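Local structure of basic membrane lipoprotein (Brucella melitensis biovar Abortus, 3S99) at residues N129-Q139 with M280-F290; Q214-Q223 with M239-Q247. The protein binds adenine and probably other purines such as guanine, and may deliver them to an ABC-type uptake system. One frame throughout, in Å; residues are numbered along the deposited sequence.

Interaction 1: residues N129-Q139 with M280-F290; sequences NARFYEGRYVQ and MKEGLVKMAPF
Glu134 and Met280 run past each other in opposite directions where the first turns of helix 132-146 lie against the 280-290 segment, at a crossing between the two alpha/beta lobes of a periplasmic-binding-protein fold. Strand 125-130 belongs to one lobe's parallel sheet, whereas strand 285-287 edges the mixed sheet of the other and runs nearly parallel to helix segment 132-139, the two axes 8.0 Å apart at 17°. Extended beyond CG (chi2 -179°), the Glu134 side chain reaches across to accept the backbone N-H of Met280 on OE1 (N to OE1 2.7 Å, N-H...O 162°), a fairly straight bond that meets the carboxylate oxygen nearly along its C-O axis. Its other oxygen, OE2, is hydrogen-bonded to a water that also accepts from Lys281 N, so the carboxylate is joined to two successive backbone amides, one directly and one through the water. Met280 extends the opposite way and brings its CE to 3.7 Å from Gly135 N, while from the strand the bent side chain of Met287 sets SD 3.7 Å from Gly135 CA. Two sulfur-bearing chains thus close on the helix at a residue without a side chain. Beyond it, Met287 crosses the Gln139 side chain, its CE against CG, and slides past Val138 in the opposite direction. Arg131, salt-bridged to Asp337, also reaches Glu282 through a water held by NE. Where strand 125-130 ends, Val285 points CG2 at the methyl of Ala130 (3.6 Å), and Leu284 lays CD2 3.4 Å from Asn129 O.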
loop_
_atom_site.group_PDB
_atom_site.type_symbol
_atom_site.label_atom_id
_atom_site.label_comp_id
_atom_site.label_asym_id
_atom_site.label_seq_id
_atom_site.Cartn_x
_atom_site.Cartn_y
_atom_site.Cartn_z
ATOM N N ASN A 129 -2.161 6.468 -7.687
ATOM C CA ASN A 129 -1.210 5.522 -7.132
ATOM C C ASN A 129 -0.348 6.182 -6.040
ATOM O O ASN A 129 -0.117 7.388 -6.080
ATOM C CB ASN A 129 -0.347 4.964 -8.296
ATOM C CG ASN A 129 0.380 3.683 -7.925
ATOM O OD1 ASN A 129 0.131 3.133 -6.858
ATOM N ND2 ASN A 129 1.268 3.187 -8.822
ATOM N N ALA A 130 0.081 5.400 -5.047
ATOM C CA ALA A 130 0.913 5.894 -3.949
ATOM C C ALA A 130 2.229 5.170 -3.977
ATOM O O ALA A 130 2.254 3.963 -4.206
ATOM C CB ALA A 130 0.246 5.668 -2.588
ATOM N N ARG A 131 3.320 5.889 -3.713
ATOM C CA ARG A 131 4.632 5.262 -3.610
ATOM C C ARG A 131 4.798 4.573 -2.245
ATOM O O ARG A 131 5.625 5.006 -1.421
ATOM C CB ARG A 131 5.736 6.303 -3.779
ATOM C CG ARG A 131 5.707 7.017 -5.112
ATOM C CD ARG A 131 6.948 7.885 -5.326
ATOM N NE ARG A 131 6.829 8.640 -6.567
ATOM C CZ ARG A 131 7.199 8.220 -7.774
ATOM N NH1 ARG A 131 7.783 7.048 -7.942
ATOM N NH2 ARG A 131 6.987 8.993 -8.845
ATOM N N PHE A 132 4.018 3.511 -2.010
ATOM C CA PHE A 132 4.093 2.808 -0.741
ATOM C C PHE A 132 5.521 2.343 -0.392
ATOM O O PHE A 132 5.892 2.261 0.763
ATOM C CB PHE A 132 3.211 1.565 -0.740
ATOM C CG PHE A 132 1.808 1.786 -1.253
ATOM C CD1 PHE A 132 0.869 2.446 -0.489
ATOM C CD2 PHE A 132 1.430 1.308 -2.492
ATOM C CE1 PHE A 132 -0.408 2.619 -0.953
ATOM C CE2 PHE A 132 0.125 1.469 -2.953
ATOM C CZ PHE A 132 -0.784 2.140 -2.172
ATOM N N TYR A 133 6.299 2.018 -1.403
ATOM C CA TYR A 133 7.671 1.521 -1.232
ATOM C C TYR A 133 8.580 2.541 -0.521
ATOM O O TYR A 133 9.647 2.170 -0.015
ATOM C CB TYR A 133 8.262 1.105 -2.594
ATOM C CG TYR A 133 8.564 2.287 -3.500
ATOM C CD1 TYR A 133 7.713 2.643 -4.525
ATOM C CD2 TYR A 133 9.695 3.072 -3.290
ATOM C CE1 TYR A 133 7.993 3.754 -5.339
ATOM C CE2 TYR A 133 9.967 4.177 -4.086
ATOM C CZ TYR A 133 9.112 4.495 -5.112
ATOM O OH TYR A 133 9.403 5.600 -5.857
ATOM N N GLU A 134 8.169 3.803 -0.449
ATOM C CA GLU A 134 8.922 4.784 0.303
ATOM C C GLU A 134 8.853 4.470 1.791
ATOM O O GLU A 134 9.872 4.482 2.465
ATOM C CB GLU A 134 8.448 6.205 0.010
ATOM C CG GLU A 134 8.815 6.697 -1.386
ATOM C CD GLU A 134 8.368 8.145 -1.671
ATOM O OE1 GLU A 134 7.479 8.633 -0.971
ATOM O OE2 GLU A 134 8.906 8.792 -2.604
ATOM N N GLY A 135 7.660 4.097 2.274
ATOM C CA GLY A 135 7.467 3.645 3.647
ATOM C C GLY A 135 8.173 2.341 3.913
ATOM O O GLY A 135 8.685 2.122 4.999
ATOM N N ARG A 136 8.208 1.458 2.929
ATOM C CA ARG A 136 8.883 0.190 3.101
ATOM C C ARG A 136 10.372 0.392 3.406
ATOM O O ARG A 136 10.971 -0.387 4.151
ATOM C CB ARG A 136 8.764 -0.639 1.836
ATOM C CG ARG A 136 7.342 -1.080 1.519
ATOM C CD ARG A 136 6.921 -2.199 2.414
ATOM N NE ARG A 136 5.571 -2.643 2.063
ATOM C CZ ARG A 136 4.843 -3.495 2.758
ATOM N NH1 ARG A 136 5.280 -4.013 3.888
ATOM N NH2 ARG A 136 3.640 -3.821 2.304
ATOM N N TYR A 137 10.975 1.414 2.811
ATOM C CA TYR A 137 12.396 1.638 2.987
ATOM C C TYR A 137 12.689 1.974 4.427
ATOM O O TYR A 137 13.569 1.372 5.036
ATOM C CB TYR A 137 12.898 2.726 2.047
ATOM C CG TYR A 137 14.388 2.877 2.046
ATOM C CD1 TYR A 137 15.003 3.793 2.896
ATOM C CD2 TYR A 137 15.191 2.124 1.185
ATOM C CE1 TYR A 137 16.352 3.958 2.891
ATOM C CE2 TYR A 137 16.544 2.302 1.155
ATOM C CZ TYR A 137 17.117 3.203 2.014
ATOM O OH TYR A 137 18.459 3.366 2.018
ATOM N N VAL A 138 11.920 2.903 4.985
ATOM C CA VAL A 138 11.997 3.238 6.372
ATOM C C VAL A 138 11.809 2.023 7.278
ATOM O O VAL A 138 12.556 1.825 8.223
ATOM C CB VAL A 138 10.928 4.286 6.769
ATOM C CG1 VAL A 138 11.172 4.726 8.174
ATOM C CG2 VAL A 138 10.932 5.472 5.812
ATOM N N GLN A 139 10.809 1.177 6.973
ATOM C CA GLN A 139 10.612 -0.012 7.782
ATOM C C GLN A 139 11.808 -0.952 7.703
ATOM O O GLN A 139 12.111 -1.655 8.664
ATOM C CB GLN A 139 9.278 -0.727 7.393
ATOM C CG GLN A 139 8.087 0.178 7.655
ATOM C CD GLN A 139 6.699 -0.413 7.466
ATOM O OE1 GLN A 139 5.756 0.104 8.058
ATOM N NE2 GLN A 139 6.550 -1.446 6.620
ATOM N N MET A 280 5.648 10.440 -0.213
ATOM C CA MET A 280 5.715 11.160 1.045
ATOM C C MET A 280 5.743 12.682 0.839
ATOM O O MET A 280 5.129 13.418 1.611
ATOM C CB MET A 280 6.935 10.709 1.844
ATOM C CG MET A 280 6.829 9.270 2.331
ATOM S SD MET A 280 8.273 8.668 3.225
ATOM C CE MET A 280 7.513 7.278 4.072
ATOM N N LYS A 281 6.465 13.141 -0.193
ATOM C CA LYS A 281 6.621 14.570 -0.441
ATOM C C LYS A 281 5.273 15.215 -0.655
ATOM O O LYS A 281 5.010 16.311 -0.145
ATOM C CB LYS A 281 7.524 14.828 -1.659
ATOM C CG LYS A 281 7.760 16.344 -1.980
ATOM C CD LYS A 281 8.814 16.454 -3.116
ATOM C CE LYS A 281 9.176 17.902 -3.517
ATOM N NZ LYS A 281 8.118 18.562 -4.338
ATOM N N GLU A 282 4.428 14.518 -1.425
ATOM C CA GLU A 282 3.136 15.019 -1.826
ATOM C C GLU A 282 2.085 14.751 -0.752
ATOM O O GLU A 282 0.978 15.264 -0.846
ATOM C CB GLU A 282 2.682 14.362 -3.130
ATOM C CG GLU A 282 3.596 14.635 -4.331
ATOM C CD GLU A 282 4.677 13.597 -4.508
ATOM O OE1 GLU A 282 4.872 12.777 -3.574
ATOM O OE2 GLU A 282 5.335 13.605 -5.582
ATOM N N GLY A 283 2.414 13.901 0.220
ATOM C CA GLY A 283 1.545 13.646 1.358
ATOM C C GLY A 283 0.572 12.480 1.281
ATOM O O GLY A 283 -0.307 12.370 2.126
ATOM N N LEU A 284 0.734 11.597 0.299
ATOM C CA LEU A 284 -0.201 10.527 0.079
ATOM C C LEU A 284 0.186 9.328 0.960
ATOM O O LEU A 284 -0.643 8.508 1.296
ATOM C CB LEU A 284 -0.250 10.144 -1.416
ATOM C CG LEU A 284 -1.512 9.475 -1.966
ATOM C CD1 LEU A 284 -2.823 10.348 -1.729
ATOM C CD2 LEU A 284 -1.329 9.144 -3.472
ATOM N N VAL A 285 1.466 9.248 1.308
ATOM C CA VAL A 285 1.986 8.223 2.185
ATOM C C VAL A 285 2.720 8.894 3.353
ATOM O O VAL A 285 3.484 9.842 3.146
ATOM C CB VAL A 285 2.961 7.287 1.391
ATOM C CG1 VAL A 285 3.691 6.326 2.345
ATOM C CG2 VAL A 285 2.172 6.527 0.340
ATOM N N LYS A 286 2.489 8.392 4.563
ATOM C CA LYS A 286 3.134 8.885 5.784
ATOM C C LYS A 286 3.472 7.694 6.688
ATOM O O LYS A 286 2.789 6.670 6.633
ATOM C CB LYS A 286 2.180 9.844 6.544
ATOM N N MET A 287 4.475 7.834 7.558
ATOM C CA MET A 287 4.711 6.819 8.589
ATOM C C MET A 287 3.836 7.071 9.810
ATOM O O MET A 287 3.648 8.208 10.203
ATOM C CB MET A 287 6.174 6.807 9.018
ATOM C CG MET A 287 7.158 6.473 7.886
ATOM S SD MET A 287 6.768 5.013 6.961
ATOM C CE MET A 287 7.087 3.793 8.246
ATOM N N ALA A 288 3.348 5.999 10.429
ATOM C CA ALA A 288 2.732 6.078 11.748
ATOM C C ALA A 288 3.780 6.485 12.781
ATOM O O ALA A 288 4.965 6.480 12.472
ATOM C CB ALA A 288 2.131 4.747 12.111
ATOM N N PRO A 289 3.356 6.878 14.012
ATOM C CA PRO A 289 4.402 7.152 14.982
ATOM C C PRO A 289 5.344 5.963 15.160
ATOM O O PRO A 289 4.947 4.818 14.952
ATOM C CB PRO A 289 3.632 7.458 16.270
ATOM C CG PRO A 289 2.336 8.067 15.775
ATOM C CD PRO A 289 2.028 7.282 14.500
ATOM N N PHE A 290 6.576 6.280 15.537
ATOM C CA PHE A 290 7.627 5.313 15.775
ATOM C C PHE A 290 7.620 4.900 17.245
ATOM O O PHE A 290 7.951 5.690 18.121
ATOM C CB PHE A 290 8.976 5.930 15.376
ATOM C CG PHE A 290 9.023 6.402 13.947
ATOM C CD1 PHE A 290 8.828 5.504 12.911
ATOM C CD2 PHE A 290 9.243 7.744 13.635
ATOM C CE1 PHE A 290 8.861 5.921 11.592
ATOM C CE2 PHE A 290 9.302 8.164 12.327
ATOM C CZ PHE A 290 9.123 7.262 11.296
HETATM O O HOH W 1 5.913 11.355 -7.099
HETATM O O HOH W 2 8.359 11.394 -1.652
#

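Interaction 2: residues Q214-Q223 with M239-Q247; sequences QHTDSTAAIQ and MIKFAPDTQ. With ADE (adenine), chain T.
Ile222, in the first turn of helix 220-227, is wedged among Met239, Phe242, Ala243 and Gln247. Its CG1, anti to the backbone N (chi1 -154°), reaches the methyl of Ala243 at 3.7 Å, and CD1 continues to Met239 CB and lies against the side chain of Gln247, OE1 included. The other branch, CG2, meets Phe242 CB at 4.1 Å. Met239 stretches out fully beyond CG, crossing Thr219 so that its CE lies 3.7 Å from both Thr219 CG2 and Ser218 O. Phe242 receives Thr219 CG2 over one face, offset toward the rim, in a CH-pi contact of 3.9 Å from methyl to ring centroid; Gln223 approaches the ring at CD1 with its amide plane turned 50° from it. In the mixed-sheet alpha/beta lobe, the loop after strand 211-214 leads into helix 220-227, the helix of a beta-alpha-beta crossover to strand 231-236; the 239-247 segment then returns to the start of the next parallel strand, 247-253. The first of these loops also forms part of the adenine pocket, where Asp217 OD1 lies 2.7 Å from N1 of the purine and the His215 ring presents its edge to N6. Behind the ligand residues, the Gln214 amide holds the loop's curve, donating through NE2 to Thr216 O and, almost straight at 175°, to Ser218 O. Ser218 OG closes an ST turn by accepting from Ala220 N and is also bonded to Glu197. On the opposing segment, Gln247, whose NE2 is bonded to Asp238, uses a lone pair of OE1 to accept from Met239 N at 2.9 Å.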
loop_
_atom_site.group_PDB
_atom_site.type_symbol
_atom_site.label_atom_id
_atom_site.label_comp_id
_atom_site.label_asym_id
_atom_site.label_seq_id
_atom_site.Cartn_x
_atom_site.Cartn_y
_atom_site.Cartn_z
ATOM N N GLN A 214 3.928 -7.186 6.173
ATOM C CA GLN A 214 2.953 -7.728 5.201
ATOM C C GLN A 214 2.584 -6.784 4.076
ATOM O O GLN A 214 2.715 -5.572 4.212
ATOM C CB GLN A 214 1.662 -8.122 5.911
ATOM C CG GLN A 214 0.801 -6.919 6.271
ATOM C CD GLN A 214 -0.290 -7.254 7.222
ATOM O OE1 GLN A 214 -0.044 -7.852 8.286
ATOM N NE2 GLN A 214 -1.514 -6.849 6.881
ATOM N N HIS A 215 2.098 -7.361 2.970
ATOM C CA HIS A 215 1.383 -6.597 1.945
ATOM C C HIS A 215 -0.048 -7.097 1.729
ATOM O O HIS A 215 -0.639 -6.915 0.659
ATOM C CB HIS A 215 2.156 -6.629 0.641
ATOM C CG HIS A 215 1.948 -5.425 -0.223
ATOM N ND1 HIS A 215 3.003 -4.724 -0.782
ATOM C CD2 HIS A 215 0.816 -4.834 -0.683
ATOM C CE1 HIS A 215 2.524 -3.736 -1.522
ATOM N NE2 HIS A 215 1.202 -3.794 -1.500
ATOM N N THR A 216 -0.602 -7.728 2.760
ATOM C CA THR A 216 -2.022 -8.075 2.806
ATOM C C THR A 216 -2.768 -7.026 3.654
ATOM O O THR A 216 -2.146 -6.130 4.260
ATOM C CB THR A 216 -2.180 -9.470 3.385
ATOM O OG1 THR A 216 -1.579 -9.508 4.701
ATOM C CG2 THR A 216 -1.518 -10.522 2.426
ATOM N N ASP A 217 -4.091 -7.133 3.690
ATOM C CA ASP A 217 -4.978 -6.018 4.071
ATOM C C ASP A 217 -5.388 -5.957 5.536
ATOM O O ASP A 217 -5.871 -4.923 6.000
ATOM C CB ASP A 217 -6.248 -6.076 3.196
ATOM C CG ASP A 217 -5.976 -5.721 1.722
ATOM O OD1 ASP A 217 -4.801 -5.361 1.399
ATOM O OD2 ASP A 217 -6.949 -5.763 0.894
ATOM N N SER A 218 -5.218 -7.056 6.273
ATOM C CA SER A 218 -5.882 -7.163 7.568
ATOM C C SER A 218 -4.922 -7.090 8.741
ATOM O O SER A 218 -3.703 -7.177 8.576
ATOM C CB SER A 218 -6.705 -8.466 7.675
ATOM O OG SER A 218 -5.892 -9.509 8.157
ATOM N N THR A 219 -5.498 -6.958 9.923
ATOM C CA THR A 219 -4.745 -7.032 11.186
ATOM C C THR A 219 -4.454 -8.457 11.688
ATOM O O THR A 219 -3.957 -8.600 12.807
ATOM C CB THR A 219 -5.506 -6.365 12.323
ATOM O OG1 THR A 219 -6.844 -6.864 12.317
ATOM C CG2 THR A 219 -5.523 -4.860 12.158
ATOM N N ALA A 220 -4.786 -9.497 10.906
ATOM C CA ALA A 220 -4.612 -10.896 11.391
ATOM C C ALA A 220 -3.161 -11.200 11.798
ATOM O O ALA A 220 -2.911 -11.689 12.903
ATOM C CB ALA A 220 -5.085 -11.891 10.366
ATOM N N ALA A 221 -2.203 -10.884 10.934
ATOM C CA ALA A 221 -0.787 -11.210 11.216
ATOM C C ALA A 221 -0.216 -10.423 12.383
ATOM O O ALA A 221 0.524 -10.990 13.191
ATOM C CB ALA A 221 0.095 -11.044 9.986
ATOM N N ILE A 222 -0.561 -9.139 12.497
ATOM C CA ILE A 222 0.000 -8.330 13.575
ATOM C C ILE A 222 -0.486 -8.740 14.949
ATOM O O ILE A 222 0.253 -8.613 15.910
ATOM C CB ILE A 222 -0.216 -6.789 13.376
ATOM C CG1 ILE A 222 0.892 -6.022 14.116
ATOM C CG2 ILE A 222 -1.615 -6.352 13.786
ATOM C CD1 ILE A 222 0.943 -4.530 13.861
ATOM N N GLN A 223 -1.719 -9.235 15.042
ATOM C CA GLN A 223 -2.217 -9.774 16.306
ATOM C C GLN A 223 -1.507 -11.078 16.620
ATOM O O GLN A 223 -1.195 -11.328 17.780
ATOM C CB GLN A 223 -3.742 -9.999 16.281
ATOM C CG GLN A 223 -4.569 -8.696 16.252
ATOM C CD GLN A 223 -6.077 -8.947 16.269
ATOM O OE1 GLN A 223 -6.748 -8.859 15.235
ATOM N NE2 GLN A 223 -6.609 -9.260 17.435
ATOM N N MET A 239 -1.906 0.365 13.018
ATOM C CA MET A 239 -2.505 -0.788 13.698
ATOM C C MET A 239 -2.058 -0.943 15.142
ATOM O O MET A 239 -2.159 -2.046 15.713
ATOM C CB MET A 239 -2.179 -2.084 12.943
ATOM C CG MET A 239 -2.721 -2.132 11.534
ATOM S SD MET A 239 -2.232 -3.662 10.674
ATOM C CE MET A 239 -3.424 -3.609 9.328
ATOM N N ILE A 240 -1.595 0.151 15.739
ATOM C CA ILE A 240 -1.061 0.138 17.097
ATOM C C ILE A 240 -2.046 -0.486 18.112
ATOM O O ILE A 240 -1.608 -1.257 18.976
ATOM C CB ILE A 240 -0.647 1.566 17.559
ATOM C CG1 ILE A 240 0.139 1.542 18.886
ATOM C CG2 ILE A 240 -1.875 2.489 17.677
ATOM C CD1 ILE A 240 1.541 0.988 18.815
ATOM N N LYS A 241 -3.349 -0.181 17.991
ATOM C CA LYS A 241 -4.336 -0.677 18.967
ATOM C C LYS A 241 -4.377 -2.205 19.018
ATOM O O LYS A 241 -4.696 -2.769 20.059
ATOM C CB LYS A 241 -5.751 -0.129 18.702
ATOM N N PHE A 242 -4.015 -2.863 17.912
ATOM C CA PHE A 242 -3.972 -4.330 17.851
ATOM C C PHE A 242 -2.622 -4.934 18.278
ATOM O O PHE A 242 -2.474 -6.152 18.335
ATOM C CB PHE A 242 -4.337 -4.777 16.423
ATOM C CG PHE A 242 -5.704 -4.363 16.014
ATOM C CD1 PHE A 242 -6.805 -5.142 16.337
ATOM C CD2 PHE A 242 -5.904 -3.172 15.346
ATOM C CE1 PHE A 242 -8.067 -4.757 15.959
ATOM C CE2 PHE A 242 -7.159 -2.773 14.970
ATOM C CZ PHE A 242 -8.244 -3.552 15.276
ATOM N N ALA A 243 -1.634 -4.084 18.570
ATOM C CA ALA A 243 -0.286 -4.539 18.880
ATOM C C ALA A 243 0.439 -3.413 19.625
ATOM O O ALA A 243 1.451 -2.914 19.141
ATOM C CB ALA A 243 0.468 -4.915 17.580
ATOM N N PRO A 244 -0.094 -3.006 20.792
ATOM C CA PRO A 244 0.316 -1.766 21.446
ATOM C C PRO A 244 1.782 -1.736 21.842
ATOM O O PRO A 244 2.397 -0.694 21.765
ATOM C CB PRO A 244 -0.579 -1.686 22.705
ATOM C CG PRO A 244 -1.580 -2.763 22.592
ATOM C CD PRO A 244 -1.084 -3.761 21.584
ATOM N N ASP A 245 2.328 -2.862 22.273
ATOM C CA ASP A 245 3.719 -2.906 22.653
ATOM C C ASP A 245 4.614 -3.547 21.592
ATOM O O ASP A 245 5.816 -3.670 21.820
ATOM C CB ASP A 245 3.909 -3.580 24.026
ATOM C CG ASP A 245 3.421 -5.019 24.065
ATOM O OD1 ASP A 245 2.668 -5.453 23.175
ATOM O OD2 ASP A 245 3.788 -5.720 25.022
ATOM N N THR A 246 4.071 -3.911 20.420
ATOM C CA THR A 246 4.924 -4.565 19.413
ATOM C C THR A 246 4.915 -3.935 18.022
ATOM O O THR A 246 5.829 -4.198 17.238
ATOM C CB THR A 246 4.627 -6.068 19.295
ATOM O OG1 THR A 246 3.232 -6.252 19.050
ATOM C CG2 THR A 246 5.051 -6.810 20.574
ATOM N N GLN A 247 3.931 -3.098 17.693
ATOM C CA GLN A 247 4.029 -2.366 16.438
ATOM C C GLN A 247 5.159 -1.355 16.523
ATOM O O GLN A 247 5.231 -0.564 17.469
ATOM C CB GLN A 247 2.740 -1.665 16.020
ATOM C CG GLN A 247 2.872 -1.062 14.584
ATOM C CD GLN A 247 1.687 -0.221 14.163
ATOM O OE1 GLN A 247 0.797 -0.710 13.473
ATOM N NE2 GLN A 247 1.677 1.062 14.560
HETATM N N9 ADE T . -4.594 -2.770 -4.682
HETATM C C8 ADE T . -3.329 -2.225 -4.677
HETATM N N7 ADE T . -2.682 -2.343 -3.543
HETATM C C5 ADE T . -3.637 -3.031 -2.786
HETATM C C6 ADE T . -3.558 -3.462 -1.490
HETATM N N6 ADE T . -2.431 -3.173 -0.823
HETATM N N1 ADE T . -4.641 -4.120 -0.961
HETATM C C2 ADE T . -5.717 -4.329 -1.739
HETATM N N3 ADE T . -5.907 -3.961 -3.006
HETATM C C4 ADE T . -4.805 -3.312 -3.450
HETATM O O HOH W 3 3.232 -7.317 16.689
#

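In the fold
From the N terminus, the chain builds most of one parallel sheet before it reaches 129-139, where strand 125-130 gives way to helix 132-146. It then passes into the second lobe and, after strand 211-214, enters 214-223. Interaction 2 closes a short loop, with 15 residues between its segments, through helix 220-227 and strand 231-236 to 239-247. Strand 247-253 follows, and after strand 275-278 has rejoined the first sheet, 280-290 closes the far longer loop of interaction 1, inside which interaction 2 is nested. Interaction 1 joins the lobes; interaction 2 stays within the second. The centres lie about 17 Å apart, yet the two meet directly: Arg136 NH2 is 2.8 Å from Gln214 O, a probable hydrogen bond.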